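Side-chain contacts in PilX (Neisseria meningitidis, PDB 2OPE), which is a minor type IV pilin that probably modulates the aggregation and adhesion properties of meningococcal type IV pili: residues 10-13 / 14-18; 20-23 / 24-28. All coordinates share one frame; numbering follows the deposited sequence.

Overall arrangement
Both contacts lie on helix 5-28, the long N-terminal helix of the modelled chain, and follow each other in series: interaction 1 (10-13 / 14-18) closes before interaction 2 (20-23 / 24-28) opens. Their centres are about 15 Å apart, and apart from adjoining in sequence the two do not touch. Interaction 1 sits nearer the centre of the folded chain (about 9 Å from it, centre to centre, against about 13 Å for interaction 2), where the helix packs on strands 59-65 and 89-93 of the antiparallel sheet. Interaction 2 lies farther out, beside helix 35-48 and strand 74-80. The same helix thus meets the sheet along successive turns, the helix-on-sheet architecture of a pilin globular domain.

Interaction 1: residues 10-13 / 14-18; sequences SQLY and TEMVG
From Ser10 to Val17 the chain is regular alpha-helix, and the carbonyls of 10-13 receive the amides of 14-17 one turn on. Thr14 N reaches Ser10 O at 3.0 Å in a nearly straight bond, and Val17 N meets Tyr13 O at 2.9 Å. The two bonds between them, Glu15 N to Gln11 O and Met16 N to Leu12 O, are more bent, with the donors tilted out of the carbonyl planes. Tyr13 carries the main side-chain contact. A chi1 of 177° sets CG on the side of the carbonyl carbon, and from there the ring slants forward along the helix, where CE2 comes to 3.4 Å from Val17 CG2. That methyl approaches the ring obliquely. Tyr13 also stacks edge-to-face with Phe123 and touches Val90 and Met92. This side of the helix is the one applied to the antiparallel sheet, as in the alpha/beta-roll of type IV pilins. Leu12 and Met16 form a second, buried i to i+4 pair: Leu12 CG stands 3.9 Å from Met16 SD, the two side chains slanting across each other. The Met16 chain runs extended to its sulfur and turns only at the last torsion (chi3 61°); its CG passes over Leu12 O at 3.2 Å. Both residues rest on Val61 of strand 59-65. Glu15 CG, on the backbone-N side of its own residue, lies 3.2 Å from Gln11 O; the chain then bends at chi2 and its OE2 accepts a hydrogen bond from Asn52 N.

Interaction 2: residues 20-23 / 24-28; sequences NNIS and KQFIL
Ser23 O is the polar centre of this contact, gripped by two amides where the helix widens into a pi-type turn at 24-28. Leu28 N meets it at 2.9 Å, nearly in line with the carbonyl bond (C=O...N 166°), whereas Ile27 N, also at 2.9 Å, comes from above the carbonyl plane. The turns before it keep the ordinary spacing, with Lys24 N bonded to Asn20 O, Gln25 N to Asn21 O and Phe26 N to Ile22 O. The doubly held oxygen is also closely wrapped by carbon: Ile27 CB lies 3.3 Å and Leu28 CG 3.6 Å from Ser23 O. The buried Ser23 hydroxyl turns back along the helix to hydrogen-bond Ile19 O. On the outer flank the side chains meet more loosely. Ile22 CG2 and Phe26 CD2 are 4.0 Å apart, the branched chain slanting past the ring, and Ile22 O lies in the ring plane at its edge. Phe26 CG sits beside its own backbone N (chi1 -68°), which turns the ring back toward Ile22. Phe26 is exposed, as are Asn21 and Lys24; the lysine chain extends away from the contact beyond CG, and only its CB stays close, 3.4 Å from Asn20 O. Asn20, by contrast, is buried, its amide spanning Tyr74 OH and Asn93 O and so tying the helix to two strands of the sheet. Ser23 and Ile27 pack on Phe45 of helix 35-48, while Ser23 and Leu28 touch Tyr74 of strand 74-80, so that Ser23 sits where helix 5-28 meets both helix 35-48 and the sheet.

Interaction 1: residues 10-13 / 14-18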
loop_
_atom_site.group_PDB
_atom_site.type_symbol
_atom_site.label_atom_id
_atom_site.label_comp_id
_atom_site.label_asym_id
_atom_site.label_seq_id
_atom_site.Cartn_x
_atom_site.Cartn_y
_atom_site.Cartn_z
ATOM N N SER A 10 5.007 0.747 11.572
ATOM C CA SER A 10 3.845 1.519 12.003
ATOM C C SER A 10 3.726 2.813 11.210
ATOM O O SER A 10 2.670 3.113 10.658
ATOM C CB SER A 10 3.861 1.799 13.502
ATOM O OG SER A 10 3.747 0.592 14.252
ATOM N N GLN A 11 4.797 3.588 11.129
ATOM C CA GLN A 11 4.689 4.842 10.386
ATOM C C GLN A 11 4.319 4.580 8.933
ATOM O O GLN A 11 3.556 5.330 8.358
ATOM C CB GLN A 11 5.976 5.667 10.482
ATOM C CG GLN A 11 6.461 5.841 11.916
ATOM C CD GLN A 11 7.688 6.725 12.011
ATOM O OE1 GLN A 11 7.845 7.687 11.238
ATOM N NE2 GLN A 11 8.560 6.413 12.951
ATOM N N LEU A 12 4.891 3.542 8.331
ATOM C CA LEU A 12 4.532 3.136 6.950
ATOM C C LEU A 12 3.028 2.849 6.903
ATOM O O LEU A 12 2.318 3.253 5.963
ATOM C CB LEU A 12 5.321 1.889 6.529
ATOM C CG LEU A 12 5.021 1.286 5.161
ATOM C CD1 LEU A 12 5.386 2.291 4.046
ATOM C CD2 LEU A 12 5.726 -0.057 4.963
ATOM N N TYR A 13 2.515 2.197 7.940
ATOM C CA TYR A 13 1.119 1.856 7.917
ATOM C C TYR A 13 0.319 3.165 7.838
ATOM O O TYR A 13 -0.527 3.347 6.935
ATOM C CB TYR A 13 0.717 0.993 9.120
ATOM C CG TYR A 13 -0.766 0.716 9.081
ATOM C CD1 TYR A 13 -1.262 -0.388 8.404
ATOM C CD2 TYR A 13 -1.686 1.610 9.656
ATOM C CE1 TYR A 13 -2.620 -0.607 8.329
ATOM C CE2 TYR A 13 -3.015 1.394 9.560
ATOM C CZ TYR A 13 -3.488 0.296 8.900
ATOM O OH TYR A 13 -4.859 0.066 8.827
ATOM N N THR A 14 0.637 4.085 8.743
ATOM C CA THR A 14 -0.004 5.384 8.842
ATOM C C THR A 14 0.171 6.251 7.587
ATOM O O THR A 14 -0.723 6.998 7.228
ATOM C CB THR A 14 0.499 6.122 10.111
ATOM O OG1 THR A 14 0.140 5.327 11.234
ATOM C CG2 THR A 14 -0.131 7.527 10.284
ATOM N N GLU A 15 1.303 6.134 6.908
ATOM C CA GLU A 15 1.483 6.882 5.662
ATOM C C GLU A 15 0.549 6.301 4.613
ATOM O O GLU A 15 -0.024 7.033 3.792
ATOM C CB GLU A 15 2.933 6.808 5.160
ATOM C CG GLU A 15 3.908 7.570 6.031
ATOM C CD GLU A 15 4.076 9.015 5.635
ATOM O OE1 GLU A 15 3.422 9.477 4.709
ATOM O OE2 GLU A 15 4.890 9.700 6.233
ATOM N N MET A 16 0.401 4.982 4.626
ATOM C CA MET A 16 -0.337 4.323 3.547
ATOM C C MET A 16 -1.786 4.624 3.717
ATOM O O MET A 16 -2.445 4.848 2.728
ATOM C CB MET A 16 -0.054 2.818 3.455
ATOM C CG MET A 16 1.351 2.580 2.958
ATOM S SD MET A 16 1.803 0.874 2.998
ATOM C CE MET A 16 0.613 0.021 1.876
ATOM N N VAL A 17 -2.256 4.672 4.973
ATOM C CA VAL A 17 -3.632 5.117 5.246
ATOM C C VAL A 17 -3.876 6.513 4.686
ATOM O O VAL A 17 -4.863 6.744 4.038
ATOM C CB VAL A 17 -3.974 5.162 6.721
ATOM C CG1 VAL A 17 -5.365 5.759 6.884
ATOM C CG2 VAL A 17 -3.946 3.790 7.297
ATOM N N GLY A 18 -2.950 7.429 4.948
ATOM C CA GLY A 18 -2.966 8.787 4.371
ATOM C C GLY A 18 -3.057 8.804 2.851
ATOM O O GLY A 18 -3.864 9.503 2.298
#

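Interaction 2: residues 20-23 / 24-28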
loop_
_atom_site.group_PDB
_atom_site.type_symbol
_atom_site.label_atom_id
_atom_site.label_comp_id
_atom_site.label_asym_id
_atom_site.label_seq_id
_atom_site.Cartn_x
_atom_site.Cartn_y
_atom_site.Cartn_z
ATOM N N ASN A 20 -4.051 6.195 0.919
ATOM C CA ASN A 20 -5.367 5.599 0.644
ATOM C C ASN A 20 -6.509 6.654 0.737
ATOM O O ASN A 20 -7.409 6.718 -0.124
ATOM C CB ASN A 20 -5.648 4.459 1.652
ATOM C CG ASN A 20 -6.380 3.272 1.037
ATOM O OD1 ASN A 20 -6.598 3.216 -0.169
ATOM N ND2 ASN A 20 -6.733 2.291 1.872
ATOM N N ASN A 21 -6.487 7.477 1.777
ATOM C CA ASN A 21 -7.590 8.401 1.979
ATOM C C ASN A 21 -7.633 9.492 0.900
ATOM O O ASN A 21 -8.707 9.887 0.450
ATOM C CB ASN A 21 -7.552 9.005 3.389
ATOM C CG ASN A 21 -8.010 8.040 4.422
ATOM O OD1 ASN A 21 -8.702 7.085 4.097
ATOM N ND2 ASN A 21 -7.671 8.284 5.687
ATOM N N ILE A 22 -6.468 9.971 0.485
ATOM C CA ILE A 22 -6.422 10.929 -0.588
ATOM C C ILE A 22 -6.800 10.301 -1.935
ATOM O O ILE A 22 -7.399 10.966 -2.765
ATOM C CB ILE A 22 -5.026 11.493 -0.717
ATOM C CG1 ILE A 22 -4.645 12.287 0.552
ATOM C CG2 ILE A 22 -4.890 12.366 -2.002
ATOM C CD1 ILE A 22 -3.272 12.911 0.410
ATOM N N SER A 23 -6.376 9.050 -2.174
ATOM C CA SER A 23 -6.764 8.336 -3.351
ATOM C C SER A 23 -8.277 8.198 -3.442
ATOM O O SER A 23 -8.873 8.417 -4.493
ATOM C CB SER A 23 -6.109 6.941 -3.381
ATOM O OG SER A 23 -4.679 7.069 -3.442
ATOM N N LYS A 24 -8.893 7.807 -2.341
ATOM C CA LYS A 24 -10.320 7.565 -2.339
ATOM C C LYS A 24 -11.101 8.882 -2.588
ATOM O O LYS A 24 -12.020 8.939 -3.385
ATOM C CB LYS A 24 -10.684 6.911 -1.007
ATOM C CG LYS A 24 -12.124 7.110 -0.506
ATOM C CD LYS A 24 -12.386 6.373 0.828
ATOM C CE LYS A 24 -13.923 6.191 1.153
ATOM N NZ LYS A 24 -14.163 5.143 2.244
ATOM N N GLN A 25 -10.695 9.952 -1.918
ATOM C CA GLN A 25 -11.517 11.158 -1.814
ATOM C C GLN A 25 -11.215 12.135 -2.969
ATOM O O GLN A 25 -12.040 12.965 -3.296
ATOM C CB GLN A 25 -11.217 11.853 -0.486
ATOM C CG GLN A 25 -11.600 11.046 0.727
ATOM C CD GLN A 25 -13.113 10.692 0.768
ATOM O OE1 GLN A 25 -13.976 11.450 0.317
ATOM N NE2 GLN A 25 -13.409 9.528 1.285
ATOM N N PHE A 26 -10.017 12.031 -3.553
ATOM C CA PHE A 26 -9.627 12.899 -4.640
ATOM C C PHE A 26 -9.509 12.165 -5.966
ATOM O O PHE A 26 -9.590 12.788 -7.002
ATOM C CB PHE A 26 -8.325 13.688 -4.310
ATOM C CG PHE A 26 -8.529 14.710 -3.196
ATOM C CD1 PHE A 26 -8.947 16.016 -3.485
ATOM C CD2 PHE A 26 -8.381 14.359 -1.863
ATOM C CE1 PHE A 26 -9.162 16.930 -2.476
ATOM C CE2 PHE A 26 -8.587 15.296 -0.852
ATOM C CZ PHE A 26 -8.956 16.562 -1.157
ATOM N N ILE A 27 -9.289 10.862 -5.980
ATOM C CA ILE A 27 -9.157 10.217 -7.284
ATOM C C ILE A 27 -10.388 9.353 -7.645
ATOM O O ILE A 27 -11.018 9.552 -8.699
ATOM C CB ILE A 27 -7.838 9.440 -7.414
ATOM C CG1 ILE A 27 -6.675 10.403 -7.161
ATOM C CG2 ILE A 27 -7.711 8.800 -8.844
ATOM C CD1 ILE A 27 -5.276 9.770 -7.238
ATOM N N LEU A 28 -10.717 8.418 -6.752
ATOM C CA LEU A 28 -11.875 7.562 -6.917
ATOM C C LEU A 28 -13.170 8.373 -7.022
ATOM O O LEU A 28 -14.101 7.991 -7.755
ATOM C CB LEU A 28 -11.968 6.583 -5.749
ATOM C CG LEU A 28 -10.768 5.638 -5.629
ATOM C CD1 LEU A 28 -11.160 4.476 -4.743
ATOM C CD2 LEU A 28 -10.318 5.135 -6.988
#